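Local coordinates for protein MJ1225 (Methanocaldococcus jannaschii, PDB 3KH5) that is of unknown function but binds AMP and ADP and, with four CBS repeats, is a putative archaeal homologue of the gamma subunit of AMPK, at residues I8-K13 with I128-E133; D142-N147 with D240-I245. All blocks are in the same frame, centred on the assembly; numbering follows the deposited sequence.

Overall arrangement
Starting at the N terminus, the chain first passes through the loop that precedes helix 23-33; residues 8-13 of this loop wait for strand 127-132, and contact 1 closes only after 114 residues have gone by, joining the first CBS repeat to the second around a bound ADP. Helix 133-140 follows directly, and the loop leaving it provides residues 142-147, which meet residues 240-245 in contact 2, closing a second loop of 92 residues. The two closures thus run in series, neither nested nor crossed. The nearest atoms of contacts 1 and 2 are about 10 Å apart. Contact 2 ties the loop after helix 133-140 to the start of helix 242-252, in the fourth CBS repeat.

Contact 1 (I8-K13 with I128-E133); sequences IAQNKK and ISLITE. With ADP (adenosine-5'-diphosphate), chain B.
The nucleotide site shared by the first two CBS repeats illustrates how a loop and a strand can build one pocket wall: Q10 leans across L130 and T132 follows at the strand's end. The extended side chain of Q10 passes its CG 3.3 Å from the carbonyl O of L130, and its amide ends beside the nucleotide, OE1 at the ribose O2' and NE2 3.1 Å from N3, out of the adenine plane. OE1 is modelled 2.3 Å from O2' of the ribose, which donates to it, although so short a length is doubtful in detail. With chi1 at 15°, CG of Q10 nearly eclipses the backbone N, an unusual torsion that is doubtful beside so short a contact. CD2 of L130 touches both this amide, 3.7 Å from OE1, and N7 of the adenine. Away from the nucleotide, I8 CG2 meets I131 CD1 at 3.8 Å, the two side chains crossing obliquely, while the CB of A9 rests 3.5 Å from the hydroxyl OG of S129. The latter belongs to a classic beta bulge, I128 and S129 both facing I120. At the far end T132 OG1, set between the backbone N and the carbonyl carbon (chi1 69°), donates to phosphate oxygen O2A of ADP over 2.8 Å. T132 also caps a backbone N of helix 133-140, and its own N is held by D135 OD2, consistent with a capping box. An alanine here would probably leave O2A without this donor and the helix start without its cap. D135 OD1 is hydrogen-bonded to the same ADP, and a strand running into a helix through such a threonine and aspartate is typical of nucleotide-binding CBS domains.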
ATOM      1  N   ILE A   8       8.261  -2.044  20.115  1.00 72.66           N
ATOM      2  CA  ILE A   8       7.301  -2.752  19.265  1.00 73.63           C
ATOM      3  C   ILE A   8       7.975  -3.240  18.002  1.00 74.27           C
ATOM      4  O   ILE A   8       7.611  -4.291  17.453  1.00 74.38           O
ATOM      5  CB  ILE A   8       6.162  -1.832  18.807  1.00 73.60           C
ATOM      6  CG1 ILE A   8       5.391  -1.278  20.008  1.00 73.61           C
ATOM      7  CG2 ILE A   8       5.226  -2.553  17.826  1.00 73.66           C
ATOM      8  CD1 ILE A   8       4.729   0.052  19.698  1.00 73.59           C
ATOM      9  N   ALA A   9       8.955  -2.459  17.546  1.00 75.00           N
ATOM     10  CA  ALA A   9       9.556  -2.654  16.233  1.00 75.57           C
ATOM     11  C   ALA A   9       9.845  -4.118  15.959  1.00 75.82           C
ATOM     12  O   ALA A   9      10.548  -4.789  16.721  1.00 75.93           O
ATOM     13  CB  ALA A   9      10.816  -1.814  16.084  1.00 75.62           C
ATOM     14  N   GLN A  10       9.270  -4.594  14.859  1.00 75.89           N
ATOM     15  CA  GLN A  10       9.398  -5.972  14.424  1.00 75.74           C
ATOM     16  C   GLN A  10      10.856  -6.369  14.378  1.00 75.25           C
ATOM     17  O   GLN A  10      11.657  -5.831  13.603  1.00 75.34           O
ATOM     18  CB  GLN A  10       8.755  -6.117  13.059  1.00 75.91           C
ATOM     19  CG  GLN A  10       8.518  -4.765  12.427  1.00 76.12           C
ATOM     20  CD  GLN A  10       8.481  -4.807  10.929  1.00 76.40           C
ATOM     21  OE1 GLN A  10       7.740  -4.023  10.278  1.00 76.34           O
ATOM     22  NE2 GLN A  10       9.288  -5.701  10.348  1.00 76.44           N
ATOM     23  N   ASN A  11      11.173  -7.342  15.225  1.00 74.26           N
ATOM     24  CA  ASN A  11      12.534  -7.730  15.541  1.00 72.98           C
ATOM     25  C   ASN A  11      13.202  -8.446  14.384  1.00 71.47           C
ATOM     26  O   ASN A  11      14.383  -8.817  14.467  1.00 71.47           O
ATOM     27  CB  ASN A  11      12.493  -8.684  16.724  1.00 73.35           C
ATOM     28  CG  ASN A  11      11.829  -9.996  16.370  1.00 73.82           C
ATOM     29  OD1 ASN A  11      10.657 -10.214  16.674  1.00 74.20           O
ATOM     30  ND2 ASN A  11      12.573 -10.876  15.703  1.00 74.18           N
ATOM     31  N   LYS A  12      12.426  -8.676  13.326  1.00 69.15           N
ATOM     32  CA  LYS A  12      12.940  -9.318  12.134  1.00 66.61           C
ATOM     33  C   LYS A  12      13.957  -8.431  11.421  1.00 64.32           C
ATOM     34  O   LYS A  12      14.080  -7.234  11.708  1.00 64.20           O
ATOM     35  CB  LYS A  12      11.790  -9.678  11.179  1.00 66.94           C
ATOM     36  CG  LYS A  12      12.285  -9.955   9.755  1.00 67.22           C
ATOM     37  CD  LYS A  12      11.284 -10.554   8.807  1.00 67.69           C
ATOM     38  CE  LYS A  12      12.005 -10.827   7.478  1.00 67.84           C
ATOM     39  NZ  LYS A  12      11.176 -11.604   6.524  1.00 68.00           N
ATOM     40  N   LYS A  13      14.696  -9.046  10.504  1.00 61.08           N
ATOM     41  CA  LYS A  13      15.503  -8.326   9.533  1.00 57.76           C
ATOM     42  C   LYS A  13      14.594  -7.591   8.550  1.00 54.85           C
ATOM     43  O   LYS A  13      13.564  -8.116   8.119  1.00 54.51           O
ATOM     44  CB  LYS A  13      16.442  -9.285   8.787  1.00 58.20           C
ATOM     45  CG  LYS A  13      15.767 -10.473   8.065  1.00 59.01           C
ATOM     46  CD  LYS A  13      15.554 -11.685   8.978  1.00 60.54           C
ATOM     47  CE  LYS A  13      16.863 -12.405   9.284  1.00 61.28           C
ATOM     48  NZ  LYS A  13      16.728 -13.335  10.446  1.00 61.67           N
ATOM     49  N   ILE A 128      17.783   0.716  11.081  1.00 42.19           N
ATOM     50  CA  ILE A 128      17.755  -0.058  12.319  1.00 41.55           C
ATOM     51  C   ILE A 128      16.598  -1.055  12.276  1.00 40.87           C
ATOM     52  O   ILE A 128      16.789  -2.254  12.497  1.00 40.91           O
ATOM     53  CB  ILE A 128      17.649   0.877  13.567  1.00 41.61           C
ATOM     54  CG1 ILE A 128      18.966   1.643  13.801  1.00 41.84           C
ATOM     55  CG2 ILE A 128      17.247   0.097  14.827  1.00 41.66           C
ATOM     56  CD1 ILE A 128      20.248   0.785  13.697  1.00 42.19           C
ATOM     57  N   SER A 129      15.406  -0.541  11.978  1.00 39.92           N
ATOM     58  CA  SER A 129      14.193  -1.343  11.889  1.00 39.09           C
ATOM     59  C   SER A 129      13.160  -0.622  11.023  1.00 38.51           C
ATOM     60  O   SER A 129      13.512   0.213  10.187  1.00 38.30           O
ATOM     61  CB  SER A 129      13.627  -1.605  13.290  1.00 39.10           C
ATOM     62  OG  SER A 129      12.638  -2.622  13.253  1.00 39.31           O
ATOM     63  N   LEU A 130      11.887  -0.954  11.235  1.00 37.96           N
ATOM     64  CA  LEU A 130      10.764  -0.332  10.544  1.00 37.57           C
ATOM     65  C   LEU A 130       9.506  -0.555  11.374  1.00 37.22           C
ATOM     66  O   LEU A 130       9.315  -1.627  11.950  1.00 37.39           O
ATOM     67  CB  LEU A 130      10.575  -0.931   9.148  1.00 37.57           C
ATOM     68  CG  LEU A 130       9.447  -0.346   8.288  1.00 37.62           C
ATOM     69  CD1 LEU A 130      10.020   0.470   7.137  1.00 37.74           C
ATOM     70  CD2 LEU A 130       8.600  -1.477   7.741  1.00 37.92           C
ATOM     71  N   ILE A 131       8.660   0.469  11.433  1.00 36.60           N
ATOM     72  CA  ILE A 131       7.369   0.390  12.117  1.00 35.90           C
ATOM     73  C   ILE A 131       6.253   0.781  11.144  1.00 35.36           C
ATOM     74  O   ILE A 131       6.419   1.694  10.335  1.00 35.20           O
ATOM     75  CB  ILE A 131       7.337   1.288  13.390  1.00 35.98           C
ATOM     76  CG1 ILE A 131       6.056   1.081  14.208  1.00 36.23           C
ATOM     77  CG2 ILE A 131       7.518   2.762  13.049  1.00 35.73           C
ATOM     78  CD1 ILE A 131       6.211   0.103  15.352  1.00 37.00           C
ATOM     79  N   THR A 132       5.125   0.080  11.223  1.00 34.74           N
ATOM     80  CA  THR A 132       3.974   0.381  10.380  1.00 34.19           C
ATOM     81  C   THR A 132       2.775   0.599  11.286  1.00 33.88           C
ATOM     82  O   THR A 132       2.846   0.332  12.489  1.00 33.85           O
ATOM     83  CB  THR A 132       3.654  -0.775   9.412  1.00 34.14           C
ATOM     84  OG1 THR A 132       3.159  -1.897  10.155  1.00 34.00           O
ATOM     85  CG2 THR A 132       4.890  -1.195   8.619  1.00 34.02           C
ATOM     86  N   GLU A 133       1.676   1.079  10.707  1.00 33.38           N
ATOM     87  CA  GLU A 133       0.430   1.297  11.448  1.00 32.93           C
ATOM     88  C   GLU A 133      -0.117   0.013  12.091  1.00 32.86           C
ATOM     89  O   GLU A 133      -0.592   0.043  13.230  1.00 32.54           O
ATOM     90  CB  GLU A 133      -0.623   1.935  10.543  1.00 32.94           C
ATOM     91  CG  GLU A 133      -0.290   3.355  10.106  1.00 32.76           C
ATOM     92  CD  GLU A 133      -1.232   3.872   9.036  1.00 32.83           C
ATOM     93  OE1 GLU A 133      -1.687   5.028   9.156  1.00 33.36           O
ATOM     94  OE2 GLU A 133      -1.520   3.120   8.080  1.00 33.08           O
TER
HETATM   95  PB  ADP B 281       3.115  -2.573   3.921  1.00 83.89           P
HETATM   96  O1B ADP B 281       3.770  -3.837   3.513  1.00 84.21           O
HETATM   97  O2B ADP B 281       1.599  -2.472   3.349  1.00 84.09           O
HETATM   98  O3B ADP B 281       3.840  -1.273   3.333  1.00 84.15           O
HETATM   99  PA  ADP B 281       1.841  -3.143   6.314  1.00 80.80           P
HETATM  100  O1A ADP B 281       1.148  -4.276   5.620  1.00 81.06           O
HETATM  101  O2A ADP B 281       1.996  -3.161   7.949  1.00 80.96           O
HETATM  102  O3A ADP B 281       3.044  -2.371   5.516  1.00 82.53           O
HETATM  103  O5' ADP B 281       3.119  -4.171   6.501  1.00 78.64           O
HETATM  104  C5' ADP B 281       3.058  -5.634   6.480  1.00 74.75           C
HETATM  105  C4' ADP B 281       3.711  -6.281   7.740  1.00 71.65           C
HETATM  106  O4' ADP B 281       5.076  -6.764   7.526  1.00 69.44           O
HETATM  107  C3' ADP B 281       3.769  -5.232   8.852  1.00 70.50           C
HETATM  108  O3' ADP B 281       3.276  -5.787  10.088  1.00 70.79           O
HETATM  109  C2' ADP B 281       5.237  -4.834   8.976  1.00 68.86           C
HETATM  110  O2' ADP B 281       5.593  -4.948  10.356  1.00 68.90           O
HETATM  111  C1' ADP B 281       6.040  -5.853   8.146  1.00 66.97           C
HETATM  112  N9  ADP B 281       6.922  -5.297   7.041  1.00 63.11           N
HETATM  113  C8  ADP B 281       6.571  -4.398   6.116  1.00 61.60           C
HETATM  114  N7  ADP B 281       7.604  -4.162   5.302  1.00 60.07           N
HETATM  115  C5  ADP B 281       8.623  -4.918   5.701  1.00 59.32           C
HETATM  116  C6  ADP B 281       9.932  -5.100   5.253  1.00 58.01           C
HETATM  117  N6  ADP B 281      10.391  -4.426   4.200  1.00 56.86           N
HETATM  118  N1  ADP B 281      10.730  -5.970   5.903  1.00 57.88           N
HETATM  119  C2  ADP B 281      10.286  -6.645   6.957  1.00 58.58           C
HETATM  120  N3  ADP B 281       9.044  -6.493   7.405  1.00 59.51           N
HETATM  121  C4  ADP B 281       8.192  -5.639   6.806  1.00 60.67           C

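Contact 2 (D142-N147 with D240-I245); sequences DKIDEN and DKLKKI
The carboxylate of E146 presents one face to the end of K243: NZ hangs above that face, 3.9 Å from OE1, in a long salt bridge, and CE is on the same side of the plane, displaced past OE1. The carboxylate of D145 serves its own loop, OD2 accepting from N147 N at 2.7 Å from above the carboxylate plane, which makes an Asx turn. Lysine methylenes pack against carbonyl groups. K243, with CG anti to the backbone N (chi1 -176°) and the chain extended beyond it, runs past the loop so that CD comes 3.5 Å from I144 O before the amine meets E146. CG of K241 approaches E146 O to 3.4 Å, and the bend at chi2 (-47°) keeps CD near the carbonyls of E146 and N147, with CE 3.6 Å from N147 O. On the inner side, I144 CG2 touches L242 CD2 at 3.8 Å, the side chains crossing at about a right angle. One water joins the backbones: it donates to D145 O (2.7 Å) and accepts from K243 N (3.0 Å), serving an amide in the first turn of the helix. K241 is the N-cap residue of helix 242-252, and the loop after helix 133-140 lies against this helix start. The C-terminal tail beyond helix 272-275 joins in, with Y278 hydrogen-bonded to D145 N and touching L242, and F279 touching I144.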
ATOM      1  N   ASP A 142      -5.486  -4.154  22.809  1.00 48.59           N
ATOM      2  CA  ASP A 142      -6.149  -4.362  24.093  1.00 50.02           C
ATOM      3  C   ASP A 142      -6.487  -3.047  24.822  1.00 50.53           C
ATOM      4  O   ASP A 142      -7.280  -3.052  25.768  1.00 50.68           O
ATOM      5  CB  ASP A 142      -5.344  -5.321  24.989  1.00 50.28           C
ATOM      6  CG  ASP A 142      -4.052  -4.707  25.510  1.00 51.30           C
ATOM      7  OD1 ASP A 142      -3.943  -3.468  25.562  1.00 52.20           O
ATOM      8  OD2 ASP A 142      -3.140  -5.476  25.883  1.00 52.21           O
ATOM      9  N   LYS A 143      -5.898  -1.932  24.377  1.00 51.08           N
ATOM     10  CA  LYS A 143      -6.164  -0.614  24.989  1.00 51.55           C
ATOM     11  C   LYS A 143      -7.350   0.138  24.377  1.00 51.55           C
ATOM     12  O   LYS A 143      -7.714   1.213  24.861  1.00 51.61           O
ATOM     13  CB  LYS A 143      -4.921   0.295  24.946  1.00 51.74           C
ATOM     14  CG  LYS A 143      -3.626  -0.349  25.420  1.00 52.75           C
ATOM     15  CD  LYS A 143      -3.635  -0.627  26.919  1.00 54.45           C
ATOM     16  CE  LYS A 143      -2.445  -1.491  27.334  1.00 55.25           C
ATOM     17  NZ  LYS A 143      -1.141  -0.779  27.202  1.00 55.77           N
ATOM     18  N   ILE A 144      -7.940  -0.409  23.315  1.00 51.57           N
ATOM     19  CA  ILE A 144      -9.153   0.174  22.745  1.00 51.61           C
ATOM     20  C   ILE A 144     -10.328  -0.283  23.600  1.00 52.16           C
ATOM     21  O   ILE A 144     -10.517  -1.487  23.800  1.00 52.13           O
ATOM     22  CB  ILE A 144      -9.388  -0.272  21.277  1.00 51.40           C
ATOM     23  CG1 ILE A 144      -8.159   0.020  20.406  1.00 51.05           C
ATOM     24  CG2 ILE A 144     -10.631   0.413  20.703  1.00 51.13           C
ATOM     25  CD1 ILE A 144      -8.168  -0.680  19.051  1.00 50.54           C
ATOM     26  N   ASP A 145     -11.101   0.676  24.117  1.00 52.89           N
ATOM     27  CA  ASP A 145     -12.333   0.384  24.875  1.00 53.66           C
ATOM     28  C   ASP A 145     -13.253  -0.471  24.016  1.00 54.03           C
ATOM     29  O   ASP A 145     -13.452  -0.181  22.834  1.00 54.04           O
ATOM     30  CB  ASP A 145     -13.020   1.697  25.302  1.00 53.76           C
ATOM     31  CG  ASP A 145     -14.472   1.511  25.793  1.00 54.24           C
ATOM     32  OD1 ASP A 145     -15.077   2.531  26.190  1.00 54.82           O
ATOM     33  OD2 ASP A 145     -15.022   0.384  25.789  1.00 54.46           O
ATOM     34  N   GLU A 146     -13.809  -1.521  24.614  1.00 54.49           N
ATOM     35  CA  GLU A 146     -14.606  -2.511  23.883  1.00 54.96           C
ATOM     36  C   GLU A 146     -15.964  -2.021  23.384  1.00 54.81           C
ATOM     37  O   GLU A 146     -16.563  -2.641  22.502  1.00 54.87           O
ATOM     38  CB  GLU A 146     -14.793  -3.773  24.725  1.00 55.19           C
ATOM     39  CG  GLU A 146     -13.556  -4.641  24.802  1.00 56.46           C
ATOM     40  CD  GLU A 146     -13.889  -6.115  24.791  1.00 57.98           C
ATOM     41  OE1 GLU A 146     -13.820  -6.729  23.705  1.00 58.42           O
ATOM     42  OE2 GLU A 146     -14.232  -6.660  25.860  1.00 58.43           O
ATOM     43  N   ASN A 147     -16.443  -0.916  23.943  1.00 54.67           N
ATOM     44  CA  ASN A 147     -17.747  -0.370  23.581  1.00 54.49           C
ATOM     45  C   ASN A 147     -17.656   0.742  22.541  1.00 54.16           C
ATOM     46  O   ASN A 147     -18.668   1.160  21.971  1.00 54.12           O
ATOM     47  CB  ASN A 147     -18.477   0.100  24.837  1.00 54.63           C
ATOM     48  CG  ASN A 147     -18.643  -1.012  25.857  1.00 54.96           C
ATOM     49  OD1 ASN A 147     -19.179  -2.079  25.550  1.00 55.38           O
ATOM     50  ND2 ASN A 147     -18.184  -0.769  27.081  1.00 55.20           N
ATOM     51  N   ASP A 240     -20.581  -1.288  14.412  1.00 44.82           N
ATOM     52  CA  ASP A 240     -19.517  -2.246  14.759  1.00 43.91           C
ATOM     53  C   ASP A 240     -18.542  -1.645  15.758  1.00 43.25           C
ATOM     54  O   ASP A 240     -18.282  -0.442  15.736  1.00 43.03           O
ATOM     55  CB  ASP A 240     -18.720  -2.675  13.523  1.00 44.01           C
ATOM     56  CG  ASP A 240     -19.523  -3.534  12.567  1.00 44.05           C
ATOM     57  OD1 ASP A 240     -20.606  -4.028  12.948  1.00 44.13           O
ATOM     58  OD2 ASP A 240     -19.059  -3.722  11.424  1.00 44.45           O
ATOM     59  N   LYS A 241     -17.982  -2.495  16.618  1.00 42.61           N
ATOM     60  CA  LYS A 241     -17.013  -2.045  17.611  1.00 42.23           C
ATOM     61  C   LYS A 241     -15.659  -1.801  16.961  1.00 41.88           C
ATOM     62  O   LYS A 241     -15.227  -2.577  16.104  1.00 41.91           O
ATOM     63  CB  LYS A 241     -16.886  -3.053  18.761  1.00 42.31           C
ATOM     64  CG  LYS A 241     -18.168  -3.284  19.574  1.00 42.76           C
ATOM     65  CD  LYS A 241     -18.866  -1.976  19.965  1.00 43.64           C
ATOM     66  CE  LYS A 241     -19.861  -2.153  21.125  1.00 44.27           C
ATOM     67  NZ  LYS A 241     -20.697  -3.469  20.951  1.00 44.76           N
ATOM     68  N   LEU A 242     -15.001  -0.718  17.371  1.00 41.41           N
ATOM     69  CA  LEU A 242     -13.700  -0.353  16.819  1.00 41.01           C
ATOM     70  C   LEU A 242     -12.686  -1.454  17.070  1.00 40.91           C
ATOM     71  O   LEU A 242     -11.880  -1.769  16.193  1.00 40.72           O
ATOM     72  CB  LEU A 242     -13.193   0.970  17.404  1.00 40.85           C
ATOM     73  CG  LEU A 242     -11.809   1.428  16.914  1.00 40.61           C
ATOM     74  CD1 LEU A 242     -11.809   1.713  15.410  1.00 39.99           C
ATOM     75  CD2 LEU A 242     -11.333   2.646  17.687  1.00 40.27           C
ATOM     76  N   LYS A 243     -12.737  -2.035  18.269  1.00 40.81           N
ATOM     77  CA  LYS A 243     -11.810  -3.099  18.643  1.00 40.75           C
ATOM     78  C   LYS A 243     -11.985  -4.350  17.785  1.00 40.46           C
ATOM     79  O   LYS A 243     -10.993  -4.979  17.419  1.00 40.42           O
ATOM     80  CB  LYS A 243     -11.896  -3.442  20.138  1.00 40.91           C
ATOM     81  CG  LYS A 243     -10.874  -4.497  20.589  1.00 41.78           C
ATOM     82  CD  LYS A 243     -10.713  -4.545  22.105  1.00 43.25           C
ATOM     83  CE  LYS A 243     -10.144  -5.916  22.525  1.00 44.05           C
ATOM     84  NZ  LYS A 243     -10.000  -6.015  24.005  1.00 44.72           N
ATOM     85  N   LYS A 244     -13.227  -4.713  17.469  1.00 40.22           N
ATOM     86  CA  LYS A 244     -13.481  -5.856  16.588  1.00 40.08           C
ATOM     87  C   LYS A 244     -12.866  -5.611  15.210  1.00 39.23           C
ATOM     88  O   LYS A 244     -12.140  -6.463  14.686  1.00 39.07           O
ATOM     89  CB  LYS A 244     -14.984  -6.148  16.480  1.00 40.49           C
ATOM     90  CG  LYS A 244     -15.377  -6.987  15.251  1.00 42.30           C
ATOM     91  CD  LYS A 244     -16.891  -7.161  15.166  1.00 44.94           C
ATOM     92  CE  LYS A 244     -17.318  -7.549  13.751  1.00 46.27           C
ATOM     93  NZ  LYS A 244     -16.919  -8.942  13.395  1.00 47.40           N
ATOM     94  N   ILE A 245     -13.151  -4.439  14.642  1.00 38.26           N
ATOM     95  CA  ILE A 245     -12.615  -4.058  13.335  1.00 37.19           C
ATOM     96  C   ILE A 245     -11.080  -4.024  13.331  1.00 36.54           C
ATOM     97  O   ILE A 245     -10.454  -4.652  12.466  1.00 36.30           O
ATOM     98  CB  ILE A 245     -13.246  -2.736  12.811  1.00 37.26           C
ATOM     99  CG1 ILE A 245     -14.753  -2.917  12.563  1.00 37.07           C
ATOM    100  CG2 ILE A 245     -12.539  -2.238  11.550  1.00 37.02           C
ATOM    101  CD1 ILE A 245     -15.144  -4.161  11.749  1.00 37.33           C
TER
HETATM  102  O   HOH W   1     -14.469  -1.204  20.515  1.00 40.16           O